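Local coordinates for HepC.19480.a.B1 (Helicobacter pylori, PDB 6MTZ), which is of unknown function but probably belongs to the DHH/DHHA1 phosphoesterases, many of whose members hydrolyse phosphoester or phosphoanhydride bonds with the help of divalent metal ions, at residues M9-L14 with Q30-I35; S63-L68 with K94-Q99; I98-H103 with F114-L119. One frame throughout, in Å; residues are numbered along the deposited sequence.

Contact 1: residues M9-L14 with Q30-I35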
loop_
_atom_site.group_PDB
_atom_site.type_symbol
_atom_site.label_atom_id
_atom_site.label_comp_id
_atom_site.label_asym_id
_atom_site.label_seq_id
_atom_site.Cartn_x
_atom_site.Cartn_y
_atom_site.Cartn_z
ATOM N N MET A 9 9.263 12.720 -19.027
ATOM C CA MET A 9 7.830 12.645 -18.770
ATOM C C MET A 9 7.558 11.981 -17.424
ATOM O O MET A 9 8.121 10.924 -17.117
ATOM C CB MET A 9 7.114 11.867 -19.871
ATOM C CG MET A 9 5.670 11.566 -19.537
ATOM S SD MET A 9 4.952 10.407 -20.704
ATOM C CE MET A 9 5.722 8.890 -20.163
ATOM N N GLN A 10 6.674 12.593 -16.639
ATOM C CA GLN A 10 6.382 12.127 -15.293
ATOM C C GLN A 10 5.187 11.189 -15.318
ATOM O O GLN A 10 4.111 11.552 -15.803
ATOM C CB GLN A 10 6.112 13.306 -14.362
ATOM C CG GLN A 10 7.233 14.336 -14.365
ATOM C CD GLN A 10 8.517 13.802 -13.751
ATOM O OE1 GLN A 10 8.479 13.054 -12.768
ATOM N NE2 GLN A 10 9.660 14.175 -14.332
ATOM N N VAL A 11 5.373 9.991 -14.783
ATOM C CA VAL A 11 4.333 8.973 -14.777
ATOM C C VAL A 11 3.762 8.863 -13.375
ATOM O O VAL A 11 4.510 8.770 -12.393
ATOM C CB VAL A 11 4.871 7.623 -15.263
ATOM C CG1 VAL A 11 3.773 6.579 -15.189
ATOM C CG2 VAL A 11 5.413 7.771 -16.688
ATOM N N TYR A 12 2.435 8.885 -13.287
ATOM C CA TYR A 12 1.707 8.643 -12.048
ATOM C C TYR A 12 0.887 7.376 -12.231
ATOM O O TYR A 12 -0.015 7.339 -13.075
ATOM C CB TYR A 12 0.817 9.843 -11.707
ATOM C CG TYR A 12 1.634 11.071 -11.394
ATOM C CD1 TYR A 12 2.114 11.895 -12.408
ATOM C CD2 TYR A 12 1.948 11.394 -10.083
ATOM C CE1 TYR A 12 2.878 13.012 -12.120
ATOM C CE2 TYR A 12 2.707 12.508 -9.784
ATOM C CZ TYR A 12 3.173 13.314 -10.804
ATOM O OH TYR A 12 3.939 14.420 -10.499
ATOM N N HIS A 13 1.199 6.330 -11.457
ATOM C CA HIS A 13 0.635 5.006 -11.710
ATOM C C HIS A 13 -0.172 4.530 -10.510
ATOM O O HIS A 13 0.398 4.125 -9.488
ATOM C CB HIS A 13 1.725 3.997 -12.066
ATOM C CG HIS A 13 1.199 2.652 -12.460
ATOM N ND1 HIS A 13 2.025 1.588 -12.761
ATOM C CD2 HIS A 13 -0.070 2.193 -12.594
ATOM C CE1 HIS A 13 1.289 0.534 -13.060
ATOM N NE2 HIS A 13 0.013 0.875 -12.968
ATOM N N LEU A 14 -1.491 4.514 -10.668
ATOM C CA LEU A 14 -2.420 4.017 -9.656
ATOM C C LEU A 14 -2.881 2.603 -10.007
ATOM O O LEU A 14 -3.352 2.361 -11.132
ATOM C CB LEU A 14 -3.624 4.951 -9.548
ATOM C CG LEU A 14 -4.837 4.399 -8.804
ATOM C CD1 LEU A 14 -4.491 4.152 -7.323
ATOM C CD2 LEU A 14 -6.061 5.325 -8.984
ATOM N N GLN A 30 9.722 -1.047 -14.794
ATOM C CA GLN A 30 10.737 -1.467 -15.747
ATOM C C GLN A 30 10.830 -0.526 -16.940
ATOM O O GLN A 30 11.812 -0.597 -17.687
ATOM C CB GLN A 30 10.460 -2.902 -16.199
ATOM C CG GLN A 30 10.594 -3.921 -15.039
ATOM C CD GLN A 30 12.049 -4.212 -14.674
ATOM O OE1 GLN A 30 12.895 -4.397 -15.553
ATOM N NE2 GLN A 30 12.347 -4.241 -13.372
ATOM N N PHE A 31 9.869 0.385 -17.114
ATOM C CA PHE A 31 9.855 1.253 -18.285
ATOM C C PHE A 31 10.109 2.716 -17.981
ATOM O O PHE A 31 10.653 3.415 -18.835
ATOM C CB PHE A 31 8.523 1.127 -19.039
ATOM C CG PHE A 31 8.363 -0.193 -19.745
ATOM C CD1 PHE A 31 7.874 -1.300 -19.065
ATOM C CD2 PHE A 31 8.741 -0.338 -21.069
ATOM C CE1 PHE A 31 7.749 -2.538 -19.706
ATOM C CE2 PHE A 31 8.629 -1.558 -21.711
ATOM C CZ PHE A 31 8.129 -2.668 -21.034
ATOM N N PHE A 32 9.758 3.203 -16.794
ATOM C CA PHE A 32 9.715 4.641 -16.551
ATOM C C PHE A 32 10.722 5.026 -15.484
ATOM O O PHE A 32 10.628 4.563 -14.343
ATOM C CB PHE A 32 8.306 5.072 -16.159
ATOM C CG PHE A 32 7.320 4.911 -17.269
ATOM C CD1 PHE A 32 7.582 5.445 -18.518
ATOM C CD2 PHE A 32 6.142 4.226 -17.069
ATOM C CE1 PHE A 32 6.686 5.294 -19.548
ATOM C CE2 PHE A 32 5.235 4.078 -18.092
ATOM C CZ PHE A 32 5.511 4.608 -19.333
ATOM N N LYS A 33 11.675 5.881 -15.869
ATOM C CA LYS A 33 12.655 6.413 -14.935
ATOM C C LYS A 33 12.019 7.364 -13.927
ATOM O O LYS A 33 12.453 7.416 -12.772
ATOM C CB LYS A 33 13.769 7.125 -15.701
ATOM N N ASN A 34 11.000 8.121 -14.335
ATOM C CA ASN A 34 10.346 9.092 -13.461
ATOM C C ASN A 34 8.906 8.642 -13.241
ATOM O O ASN A 34 8.030 8.960 -14.049
ATOM C CB ASN A 34 10.410 10.480 -14.064
ATOM C CG ASN A 34 11.736 10.757 -14.738
ATOM O OD1 ASN A 34 11.788 11.057 -15.934
ATOM N ND2 ASN A 34 12.821 10.658 -13.973
ATOM N N ILE A 35 8.671 7.914 -12.144
ATOM C CA ILE A 35 7.363 7.330 -11.851
ATOM C C ILE A 35 7.087 7.377 -10.352
ATOM O O ILE A 35 7.952 7.051 -9.534
ATOM C CB ILE A 35 7.259 5.880 -12.368
ATOM C CG1 ILE A 35 5.884 5.292 -12.043
ATOM C CG2 ILE A 35 8.369 5.016 -11.793
ATOM C CD1 ILE A 35 5.563 3.997 -12.812
#
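Val11 and Ile35 pair in parallel, their CA atoms 4.5 Å apart, where the loop after helix 19-29 runs into strand 35-39 beside strand 10-15. This is the return of a beta-alpha-beta crossover, in which the second strand becomes an outer strand of the parallel sheet. Val11 N gives its hydrogen to Asn34 O at 2.9 Å, and Val11 O receives a CA-H contact from Ile35. Side-chain packing centres on the Phe32 ring. Val11 CG2 stands over the middle of one ring face, 3.6 Å from the centroid and 14° off the normal, a CH-pi contact; Phe31 CB covers the opposite face. Met9 runs straight as far as SD, then turns at chi3 (75°) and brings CE within 3.8 Å of Phe32 CE1. Leu133 of helix 125-136 also touches Phe32, while Tyr137 meets it edge-to-face. Near the start of strand 10-15, the bent Gln10 chain lays its amide beside Asn34, OE1 being 3.5 Å from Asn34 CB. His13 is fixed by hydrogen bonds between ND1 and Ser28 OG and between NE2 and Ser70 OG. Ile35 CD1 fits between two neighbours on strand 10-15, 3.9 Å from Val11 CG1 and 3.9 Å from His13 CB.

Contact 2: residues S63-L68 with K94-Q99; sequences SEFLIL and KNIQIQ
Glu64 bends sharply at chi2 (-80°), while Asn95 sets CG anti to its backbone N (chi1 179°), and the two polar ends meet at the start of neighbouring parallel strands. Asn95 ND2 donates to the syn lone pair of Glu64 OE1 at 2.9 Å; the carboxylate and amide planes stand almost perpendicular (89°), with the oxygen tilted somewhat out of the amide plane. Beyond this hydrogen bond the strands 64-70 and 95-102 of the Rossmann-like parallel sheet run in regular register, from Glu64 beside Asn95 to Leu68 beside Gln99. Donors alternate between the two strands: Asn95 N donates to Ser63 O, Phe65 N to Asn95 O, Gln97 N to Phe65 O, Ile67 N to Gln97 O and Gln99 N to Ile67 O.

On the face with Phe65 and Ile67, the side chains are apolar. Ile67 CD1 lies 4.1 Å from Ile96 CG2, and Phe65 CB is 4.2 Å from Ile96 CG1. Ile57 of helix 43-59 covers Phe65, Ile67 and Ile96. Lys94, extended beyond CG, passes the Phe65 side chain at a slant, with CG 3.7 Å from Phe65 CE1; its NZ is held by the carbonyls of Ile57 and Ser60, which ties the strand's start to the end of that helix. On the other face Leu66 and Gln97 lie side by side, pointing the same way, so that the aliphatic part of the glutamine flanks the leucine: Leu66 CD1 touches Gln97 CG at 3.8 Å. Farther along, Leu68 CD1 comes within 3.5 Å of Gln99 O.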
loop_
_atom_site.group_PDB
_atom_site.type_symbol
_atom_site.label_atom_id
_atom_site.label_comp_id
_atom_site.label_asym_id
_atom_site.label_seq_id
_atom_site.Cartn_x
_atom_site.Cartn_y
_atom_site.Cartn_z
ATOM N N SER A 63 6.367 19.269 -17.615
ATOM C CA SER A 63 5.356 19.630 -18.605
ATOM C C SER A 63 4.686 18.450 -19.301
ATOM O O SER A 63 3.643 18.651 -19.931
ATOM C CB SER A 63 5.960 20.555 -19.673
ATOM O OG SER A 63 6.959 19.889 -20.424
ATOM N N GLU A 64 5.230 17.236 -19.213
ATOM C CA GLU A 64 4.648 16.067 -19.863
ATOM C C GLU A 64 4.291 15.038 -18.801
ATOM O O GLU A 64 5.123 14.710 -17.948
ATOM C CB GLU A 64 5.614 15.462 -20.886
ATOM C CG GLU A 64 6.232 16.469 -21.857
ATOM C CD GLU A 64 5.306 16.832 -23.004
ATOM O OE1 GLU A 64 4.300 16.123 -23.202
ATOM O OE2 GLU A 64 5.585 17.829 -23.707
ATOM N N PHE A 65 3.066 14.513 -18.860
ATOM C CA PHE A 65 2.562 13.644 -17.807
ATOM C C PHE A 65 1.757 12.493 -18.387
ATOM O O PHE A 65 1.033 12.667 -19.370
ATOM C CB PHE A 65 1.681 14.422 -16.826
ATOM C CG PHE A 65 2.391 15.548 -16.142
ATOM C CD1 PHE A 65 2.386 16.820 -16.689
ATOM C CD2 PHE A 65 3.061 15.338 -14.949
ATOM C CE1 PHE A 65 3.038 17.859 -16.058
ATOM C CE2 PHE A 65 3.715 16.373 -14.317
ATOM C CZ PHE A 65 3.703 17.635 -14.871
ATOM N N LEU A 66 1.866 11.328 -17.745
ATOM C CA LEU A 66 1.048 10.167 -18.067
ATOM C C LEU A 66 0.397 9.646 -16.796
ATOM O O LEU A 66 1.092 9.202 -15.878
ATOM C CB LEU A 66 1.876 9.058 -18.720
ATOM C CG LEU A 66 1.116 7.730 -18.818
ATOM C CD1 LEU A 66 0.011 7.814 -19.879
ATOM C CD2 LEU A 66 2.068 6.581 -19.111
ATOM N N ILE A 67 -0.928 9.697 -16.742
ATOM C CA ILE A 67 -1.682 9.080 -15.661
ATOM C C ILE A 67 -2.054 7.672 -16.103
ATOM O O ILE A 67 -2.756 7.488 -17.104
ATOM C CB ILE A 67 -2.932 9.895 -15.310
ATOM C CG1 ILE A 67 -2.544 11.304 -14.883
ATOM C CG2 ILE A 67 -3.717 9.198 -14.203
ATOM C CD1 ILE A 67 -3.737 12.134 -14.399
ATOM N N LEU A 68 -1.568 6.680 -15.369
ATOM C CA LEU A 68 -1.757 5.275 -15.707
ATOM C C LEU A 68 -2.531 4.613 -14.574
ATOM O O LEU A 68 -2.111 4.682 -13.414
ATOM C CB LEU A 68 -0.408 4.581 -15.924
ATOM C CG LEU A 68 -0.470 3.110 -16.333
ATOM C CD1 LEU A 68 -1.073 2.970 -17.737
ATOM C CD2 LEU A 68 0.904 2.432 -16.251
ATOM N N LYS A 94 0.137 22.254 -19.553
ATOM C CA LYS A 94 0.566 20.903 -19.203
ATOM C C LYS A 94 -0.100 19.828 -20.062
ATOM O O LYS A 94 -1.329 19.763 -20.165
ATOM C CB LYS A 94 0.284 20.621 -17.731
ATOM C CG LYS A 94 1.402 21.046 -16.801
ATOM C CD LYS A 94 0.871 21.338 -15.408
ATOM C CE LYS A 94 1.995 21.469 -14.401
ATOM N NZ LYS A 94 1.489 22.029 -13.120
ATOM N N ASN A 95 0.723 18.982 -20.674
ATOM C CA ASN A 95 0.231 17.897 -21.512
ATOM C C ASN A 95 0.077 16.653 -20.649
ATOM O O ASN A 95 1.058 16.148 -20.091
ATOM C CB ASN A 95 1.172 17.633 -22.687
ATOM C CG ASN A 95 0.700 16.481 -23.562
ATOM O OD1 ASN A 95 -0.483 16.135 -23.573
ATOM N ND2 ASN A 95 1.626 15.884 -24.302
ATOM N N ILE A 96 -1.152 16.161 -20.549
ATOM C CA ILE A 96 -1.516 15.098 -19.629
ATOM C C ILE A 96 -2.209 14.017 -20.436
ATOM O O ILE A 96 -3.341 14.215 -20.894
ATOM C CB ILE A 96 -2.428 15.601 -18.504
ATOM C CG1 ILE A 96 -1.734 16.709 -17.708
ATOM C CG2 ILE A 96 -2.855 14.446 -17.611
ATOM C CD1 ILE A 96 -2.627 17.386 -16.705
ATOM N N GLN A 97 -1.537 12.882 -20.618
ATOM C CA GLN A 97 -2.145 11.693 -21.204
ATOM C C GLN A 97 -2.680 10.788 -20.106
ATOM O O GLN A 97 -2.115 10.707 -19.014
ATOM C CB GLN A 97 -1.134 10.923 -22.047
ATOM C CG GLN A 97 -1.685 9.653 -22.679
ATOM C CD GLN A 97 -0.679 8.981 -23.599
ATOM O OE1 GLN A 97 0.314 9.597 -24.001
ATOM N NE2 GLN A 97 -0.927 7.715 -23.934
ATOM N N ILE A 98 -3.773 10.098 -20.397
ATOM C CA ILE A 98 -4.366 9.178 -19.439
ATOM C C ILE A 98 -4.677 7.865 -20.135
ATOM O O ILE A 98 -5.206 7.850 -21.253
ATOM C CB ILE A 98 -5.635 9.761 -18.788
ATOM C CG1 ILE A 98 -6.357 8.678 -17.994
ATOM C CG2 ILE A 98 -6.568 10.370 -19.824
ATOM C CD1 ILE A 98 -7.643 9.171 -17.410
ATOM N N GLN A 99 -4.348 6.763 -19.473
ATOM C CA GLN A 99 -4.660 5.431 -19.976
ATOM C C GLN A 99 -5.090 4.554 -18.811
ATOM O O GLN A 99 -4.319 4.351 -17.865
ATOM C CB GLN A 99 -3.457 4.820 -20.695
ATOM C CG GLN A 99 -3.731 3.464 -21.313
ATOM C CD GLN A 99 -4.797 3.546 -22.378
ATOM O OE1 GLN A 99 -4.570 4.110 -23.448
ATOM N NE2 GLN A 99 -5.979 2.994 -22.088
#

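Contact 3: residues I98-H103 with F114-L119; sequences IQLLDH and FHWYFL
Ile98 lies obliquely over one face of the Trp116 indole, its CD1 3.5 Å from the centroid of the six-membered ring in a tight CH-pi contact. The pair sits where strand 117-119 joins strand 95-102 in parallel, after the short crossover through helix 108-111; strand 117-119 forms the edge of the Rossmann-like sheet. Trp116 holds CG between its backbone N and carbonyl carbon (chi1 49°), which places CG on the side of Ile98. Phe114 CB, from the same type I turn, backs the opposite indole face; Leu100 CB lies in plane at the rim, and NE1 is hydrogen-bonded to Gln83 OE1.

One step on, Leu100 and Tyr117 run side by side, pointing the same way: Leu100 CD2 sits over the middle of the phenol ring, 3.5 Å from its centroid. Tyr117 OH hydrogen-bonds with Leu74 N. On the other sheet face, Leu101 CD2 approaches Phe118 CD2 obliquely at 3.9 Å, with Ile128 of helix 125-136 touching both residues.

Leu100 N donates to Trp116 O at 2.9 Å, and Asp102 N to Phe118 O. Leu100 O is gripped twice, by Phe118 N and by Gln99 NE2, which arrive from opposite faces of its plane. The bend of Gln99 at chi2 (62°) turns CD so that the amide can fold back there. Asp102, hydrogen-bonded through OD1 to His104 ND1, opens an Asp-His-His sequence like the one that names the DHH family. Gln99 NE2 also donates to a water 3.1 Å away, which in turn donates to His115 O at 2.6 Å.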
loop_
_atom_site.group_PDB
_atom_site.type_symbol
_atom_site.label_atom_id
_atom_site.label_comp_id
_atom_site.label_asym_id
_atom_site.label_seq_id
_atom_site.Cartn_x
_atom_site.Cartn_y
_atom_site.Cartn_z
ATOM N N ILE A 98 -3.773 10.098 -20.397
ATOM C CA ILE A 98 -4.366 9.178 -19.439
ATOM C C ILE A 98 -4.677 7.865 -20.135
ATOM O O ILE A 98 -5.206 7.850 -21.253
ATOM C CB ILE A 98 -5.635 9.761 -18.788
ATOM C CG1 ILE A 98 -6.357 8.678 -17.994
ATOM C CG2 ILE A 98 -6.568 10.370 -19.824
ATOM C CD1 ILE A 98 -7.643 9.171 -17.410
ATOM N N GLN A 99 -4.348 6.763 -19.473
ATOM C CA GLN A 99 -4.660 5.431 -19.976
ATOM C C GLN A 99 -5.090 4.554 -18.811
ATOM O O GLN A 99 -4.319 4.351 -17.865
ATOM C CB GLN A 99 -3.457 4.820 -20.695
ATOM C CG GLN A 99 -3.731 3.464 -21.313
ATOM C CD GLN A 99 -4.797 3.546 -22.378
ATOM O OE1 GLN A 99 -4.570 4.110 -23.448
ATOM N NE2 GLN A 99 -5.979 2.994 -22.088
ATOM N N LEU A 100 -6.314 4.043 -18.876
ATOM C CA LEU A 100 -6.811 3.075 -17.907
ATOM C C LEU A 100 -6.831 1.703 -18.565
ATOM O O LEU A 100 -7.347 1.555 -19.678
ATOM C CB LEU A 100 -8.208 3.450 -17.389
ATOM C CG LEU A 100 -8.738 2.576 -16.228
ATOM C CD1 LEU A 100 -9.502 3.383 -15.187
ATOM C CD2 LEU A 100 -9.606 1.404 -16.708
ATOM N N LEU A 101 -6.265 0.712 -17.873
ATOM C CA LEU A 101 -6.191 -0.670 -18.336
ATOM C C LEU A 101 -6.818 -1.565 -17.281
ATOM O O LEU A 101 -6.375 -1.552 -16.130
ATOM C CB LEU A 101 -4.739 -1.094 -18.570
ATOM C CG LEU A 101 -3.971 -0.178 -19.516
ATOM C CD1 LEU A 101 -2.492 -0.515 -19.497
ATOM C CD2 LEU A 101 -4.548 -0.241 -20.948
ATOM N N ASP A 102 -7.820 -2.359 -17.663
ATOM C CA ASP A 102 -8.502 -3.193 -16.678
ATOM C C ASP A 102 -9.213 -4.346 -17.377
ATOM O O ASP A 102 -9.395 -4.348 -18.598
ATOM C CB ASP A 102 -9.495 -2.382 -15.831
ATOM C CG ASP A 102 -10.165 -3.230 -14.753
ATOM O OD1 ASP A 102 -9.434 -3.986 -14.084
ATOM O OD2 ASP A 102 -11.406 -3.181 -14.605
ATOM N N HIS A 103 -9.643 -5.323 -16.565
ATOM C CA HIS A 103 -10.257 -6.544 -17.062
ATOM C C HIS A 103 -11.558 -6.918 -16.348
ATOM O O HIS A 103 -12.032 -8.046 -16.517
ATOM C CB HIS A 103 -9.254 -7.700 -16.960
ATOM C CG HIS A 103 -9.020 -8.185 -15.562
ATOM N ND1 HIS A 103 -9.841 -9.103 -14.942
ATOM C CD2 HIS A 103 -8.045 -7.892 -14.670
ATOM C CE1 HIS A 103 -9.388 -9.343 -13.724
ATOM N NE2 HIS A 103 -8.297 -8.625 -13.536
ATOM N N PHE A 114 -15.559 6.331 -22.515
ATOM C CA PHE A 114 -14.303 7.067 -22.446
ATOM C C PHE A 114 -13.261 6.366 -23.301
ATOM O O PHE A 114 -12.978 5.176 -23.100
ATOM C CB PHE A 114 -13.834 7.215 -20.995
ATOM C CG PHE A 114 -14.785 8.015 -20.140
ATOM C CD1 PHE A 114 -14.635 9.387 -20.011
ATOM C CD2 PHE A 114 -15.846 7.399 -19.495
ATOM C CE1 PHE A 114 -15.518 10.130 -19.240
ATOM C CE2 PHE A 114 -16.731 8.135 -18.719
ATOM C CZ PHE A 114 -16.569 9.501 -18.593
ATOM N N HIS A 115 -12.696 7.114 -24.257
ATOM C CA HIS A 115 -11.731 6.541 -25.188
ATOM C C HIS A 115 -10.473 6.062 -24.472
ATOM O O HIS A 115 -9.831 5.112 -24.936
ATOM C CB HIS A 115 -11.390 7.563 -26.273
ATOM C CG HIS A 115 -12.547 7.901 -27.161
ATOM N ND1 HIS A 115 -13.314 6.937 -27.784
ATOM C CD2 HIS A 115 -13.068 9.095 -27.536
ATOM C CE1 HIS A 115 -14.260 7.522 -28.497
ATOM N NE2 HIS A 115 -14.131 8.831 -28.364
ATOM N N TRP A 116 -10.121 6.690 -23.338
ATOM C CA TRP A 116 -8.945 6.343 -22.550
ATOM C C TRP A 116 -9.186 5.172 -21.612
ATOM O O TRP A 116 -8.245 4.746 -20.934
ATOM C CB TRP A 116 -8.469 7.545 -21.713
ATOM C CG TRP A 116 -9.574 8.229 -20.926
ATOM C CD1 TRP A 116 -10.311 9.309 -21.321
ATOM C CD2 TRP A 116 -10.054 7.875 -19.620
ATOM N NE1 TRP A 116 -11.221 9.647 -20.348
ATOM C CE2 TRP A 116 -11.082 8.787 -19.292
ATOM C CE3 TRP A 116 -9.714 6.879 -18.696
ATOM C CZ2 TRP A 116 -11.777 8.726 -18.085
ATOM C CZ3 TRP A 116 -10.408 6.821 -17.495
ATOM C CH2 TRP A 116 -11.419 7.739 -17.199
ATOM N N TYR A 117 -10.412 4.652 -21.540
ATOM C CA TYR A 117 -10.759 3.584 -20.606
ATOM C C TYR A 117 -10.824 2.277 -21.394
ATOM O O TYR A 117 -11.731 2.081 -22.210
ATOM C CB TYR A 117 -12.080 3.911 -19.915
ATOM C CG TYR A 117 -12.473 3.073 -18.710
ATOM C CD1 TYR A 117 -12.571 1.689 -18.791
ATOM C CD2 TYR A 117 -12.813 3.683 -17.505
ATOM C CE1 TYR A 117 -12.968 0.931 -17.705
ATOM C CE2 TYR A 117 -13.197 2.928 -16.401
ATOM C CZ TYR A 117 -13.276 1.555 -16.511
ATOM O OH TYR A 117 -13.671 0.792 -15.438
ATOM N N PHE A 118 -9.848 1.398 -21.167
ATOM C CA PHE A 118 -9.682 0.178 -21.949
ATOM C C PHE A 118 -9.990 -1.052 -21.103
ATOM O O PHE A 118 -9.351 -1.278 -20.068
ATOM C CB PHE A 118 -8.261 0.069 -22.523
ATOM C CG PHE A 118 -8.013 -1.225 -23.247
ATOM C CD1 PHE A 118 -8.468 -1.405 -24.543
ATOM C CD2 PHE A 118 -7.362 -2.268 -22.624
ATOM C CE1 PHE A 118 -8.262 -2.596 -25.202
ATOM C CE2 PHE A 118 -7.158 -3.460 -23.277
ATOM C CZ PHE A 118 -7.608 -3.625 -24.565
ATOM N N LEU A 119 -10.920 -1.875 -21.582
ATOM C CA LEU A 119 -11.354 -3.085 -20.890
ATOM C C LEU A 119 -11.104 -4.306 -21.775
ATOM O O LEU A 119 -11.583 -4.362 -22.910
ATOM C CB LEU A 119 -12.840 -2.976 -20.516
ATOM C CG LEU A 119 -13.513 -4.216 -19.933
ATOM C CD1 LEU A 119 -12.719 -4.720 -18.754
ATOM C CD2 LEU A 119 -14.942 -3.897 -19.504
HETATM O O HOH W 1 -8.187 3.255 -24.235
#

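The three contacts step across one parallel sheet in the strand order 35-39, 10-15, 64-70, 95-102, 117-119. Contacts 1 and 2, centres 10 Å apart, are joined by probable backbone hydrogen bonds: Leu14 N to Leu68 O and Leu68 N to Tyr12 O, both 2.8 Å. Contacts 2 and 3, centres 14 Å apart, share Ile98 and Gln99 on strand 95-102 and meet where Leu68 CD1 packs 4.2 Å from Leu101 CD1. Contacts 1 and 3 do not touch, their nearest atoms being about 7 Å apart. Contact 3 reaches Asp102-His103-His104, probably the counterpart of the motif that contributes to the metal site in DHH relatives; the His103 side chain lies about 5 Å from an ethanediol, probably from the crystallisation liquor.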